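Long-range contact in SAM-dependent methyltransferase (Pyrococcus horikoshii, PDB 1WZN), which probably transfers methyl groups from S-adenosylmethionine to a substrate that is not established, and binds S-adenosyl-L-homocysteine: residues K167-W173 / F185-I191. Sequence-based numbering, arbitrary orientation.
Sequences KLVIMDW and FKRLVQI
This contact pairs the two central strands of a four-stranded antiparallel sheet, separate from the mixed sheet of the methyltransferase fold. Both backbones are extended. The segment axes approach to 4.7 Å, with their N-to-C directions 164° apart. Hydrogen-bonded pairs V169-Q190, M171-L188 and W173-K186 alternate with non-hydrogen-bonded pairs L168-I191, I170-V189 and D172-R187. V169 N to Q190 O and Q190 N to V169 O are both 2.9 Å; W173 N to K186 O is 3.0 Å. The non-hydrogen-bonded pairs carry one face: L168 CD2 is 4.1 Å from V189 CG1, and D172 (m) forms a salt bridge with R187, OD1 to NE 2.6 Å. R187 NH1 also hydrogen-bonds to Y16 OH. On the other face, W173 (p) lays its six-membered ring over K186 CB, a CH-pi contact 3.6 Å from CB to centroid. K186 NZ forms a salt bridge with D204. M171 CE meets L188 CD2 at 4.0 Å, and both residues pack on a second subunit. The arrangement is a regular antiparallel beta hairpin, with one face used in subunit assembly.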
# COMPACT_ATOMS: atom_id res chain seq x y z
N LYS A 167 0.72 23.72 -20.76
CA LYS A 167 0.77 23.02 -19.49
C LYS A 167 1.18 21.58 -19.74
O LYS A 167 0.69 20.94 -20.67
CB LYS A 167 -0.59 23.10 -18.79
CG LYS A 167 -0.93 24.54 -18.39
CD LYS A 167 -2.30 24.68 -17.79
CE LYS A 167 -2.60 26.16 -17.53
NZ LYS A 167 -4.01 26.37 -17.06
N LEU A 168 2.10 21.09 -18.92
CA LEU A 168 2.57 19.73 -19.08
C LEU A 168 2.08 18.84 -17.95
O LEU A 168 2.26 19.17 -16.78
CB LEU A 168 4.10 19.70 -19.13
CG LEU A 168 4.79 20.03 -20.46
CD1 LEU A 168 4.46 21.45 -20.89
CD2 LEU A 168 6.30 19.87 -20.28
N VAL A 169 1.43 17.74 -18.30
CA VAL A 169 0.98 16.77 -17.30
C VAL A 169 1.86 15.57 -17.58
O VAL A 169 1.85 15.02 -18.68
CB VAL A 169 -0.50 16.40 -17.46
CG1 VAL A 169 -0.85 15.27 -16.50
CG2 VAL A 169 -1.36 17.61 -17.17
N ILE A 170 2.62 15.18 -16.56
CA ILE A 170 3.58 14.10 -16.69
C ILE A 170 3.25 12.90 -15.82
O ILE A 170 2.99 13.04 -14.63
CB ILE A 170 4.99 14.61 -16.32
CG1 ILE A 170 5.26 15.91 -17.07
CG2 ILE A 170 6.05 13.56 -16.64
CD1 ILE A 170 6.22 16.84 -16.37
N MET A 171 3.27 11.72 -16.43
CA MET A 171 2.97 10.50 -15.70
C MET A 171 4.15 9.55 -15.84
O MET A 171 4.51 9.15 -16.95
CB MET A 171 1.71 9.86 -16.26
CG MET A 171 1.28 8.60 -15.56
SD MET A 171 -0.40 8.17 -16.04
CE MET A 171 -0.11 7.49 -17.67
N ASP A 172 4.74 9.18 -14.70
CA ASP A 172 5.90 8.30 -14.68
C ASP A 172 5.63 6.94 -14.06
O ASP A 172 4.91 6.83 -13.07
CB ASP A 172 7.04 8.93 -13.88
CG ASP A 172 7.45 10.29 -14.39
OD1 ASP A 172 7.46 10.49 -15.62
OD2 ASP A 172 7.79 11.16 -13.56
N TRP A 173 6.22 5.91 -14.64
CA TRP A 173 6.09 4.57 -14.09
C TRP A 173 7.31 3.78 -14.52
O TRP A 173 7.98 4.12 -15.51
CB TRP A 173 4.78 3.91 -14.54
CG TRP A 173 4.73 3.38 -15.94
CD1 TRP A 173 4.95 2.09 -16.34
CD2 TRP A 173 4.35 4.11 -17.12
NE1 TRP A 173 4.72 1.97 -17.69
CE2 TRP A 173 4.36 3.19 -18.19
CE3 TRP A 173 4.01 5.44 -17.37
CZ2 TRP A 173 4.03 3.56 -19.50
CZ3 TRP A 173 3.68 5.81 -18.68
CH2 TRP A 173 3.70 4.88 -19.72
N PHE A 185 12.40 2.94 -17.76
CA PHE A 185 11.85 4.20 -17.29
C PHE A 185 10.87 4.74 -18.32
O PHE A 185 11.25 5.06 -19.45
CB PHE A 185 12.95 5.22 -17.05
CG PHE A 185 12.44 6.56 -16.62
CD1 PHE A 185 11.66 6.68 -15.47
CD2 PHE A 185 12.69 7.70 -17.38
CE1 PHE A 185 11.14 7.91 -15.08
CE2 PHE A 185 12.19 8.94 -17.00
CZ PHE A 185 11.41 9.05 -15.85
N LYS A 186 9.62 4.86 -17.92
CA LYS A 186 8.59 5.33 -18.83
C LYS A 186 7.95 6.61 -18.31
O LYS A 186 7.67 6.75 -17.13
CB LYS A 186 7.54 4.23 -19.02
CG LYS A 186 8.16 2.93 -19.56
CD LYS A 186 7.23 1.75 -19.43
CE LYS A 186 7.90 0.46 -19.90
NZ LYS A 186 8.23 0.46 -21.35
N ARG A 187 7.75 7.55 -19.23
CA ARG A 187 7.16 8.83 -18.88
C ARG A 187 6.29 9.35 -20.01
O ARG A 187 6.77 9.55 -21.13
CB ARG A 187 8.27 9.83 -18.55
CG ARG A 187 7.85 11.29 -18.55
CD ARG A 187 9.00 12.18 -18.11
NE ARG A 187 9.30 12.01 -16.69
CZ ARG A 187 10.39 12.47 -16.09
NH1 ARG A 187 11.31 13.12 -16.79
NH2 ARG A 187 10.55 12.29 -14.79
N LEU A 188 5.01 9.54 -19.73
CA LEU A 188 4.10 10.07 -20.72
C LEU A 188 4.01 11.57 -20.47
O LEU A 188 3.66 11.99 -19.37
CB LEU A 188 2.71 9.45 -20.56
CG LEU A 188 1.62 10.06 -21.46
CD1 LEU A 188 1.92 9.74 -22.93
CD2 LEU A 188 0.27 9.51 -21.06
N VAL A 189 4.36 12.36 -21.47
CA VAL A 189 4.28 13.81 -21.32
C VAL A 189 3.16 14.33 -22.22
O VAL A 189 3.19 14.17 -23.44
CB VAL A 189 5.61 14.50 -21.71
CG1 VAL A 189 5.48 16.02 -21.58
CG2 VAL A 189 6.73 13.99 -20.81
N GLN A 190 2.14 14.92 -21.60
CA GLN A 190 1.03 15.47 -22.36
C GLN A 190 1.18 16.98 -22.31
O GLN A 190 1.32 17.57 -21.24
CB GLN A 190 -0.30 15.02 -21.74
CG GLN A 190 -0.55 13.52 -21.88
CD GLN A 190 -1.76 13.05 -21.11
OE1 GLN A 190 -1.69 12.86 -19.89
NE2 GLN A 190 -2.87 12.88 -21.80
N ILE A 191 1.16 17.61 -23.49
CA ILE A 191 1.32 19.06 -23.60
C ILE A 191 -0.03 19.66 -23.98
O ILE A 191 -0.52 19.47 -25.09
CB ILE A 191 2.37 19.40 -24.68
CG1 ILE A 191 3.68 18.68 -24.34
CG2 ILE A 191 2.62 20.90 -24.74
CD1 ILE A 191 4.79 18.89 -25.35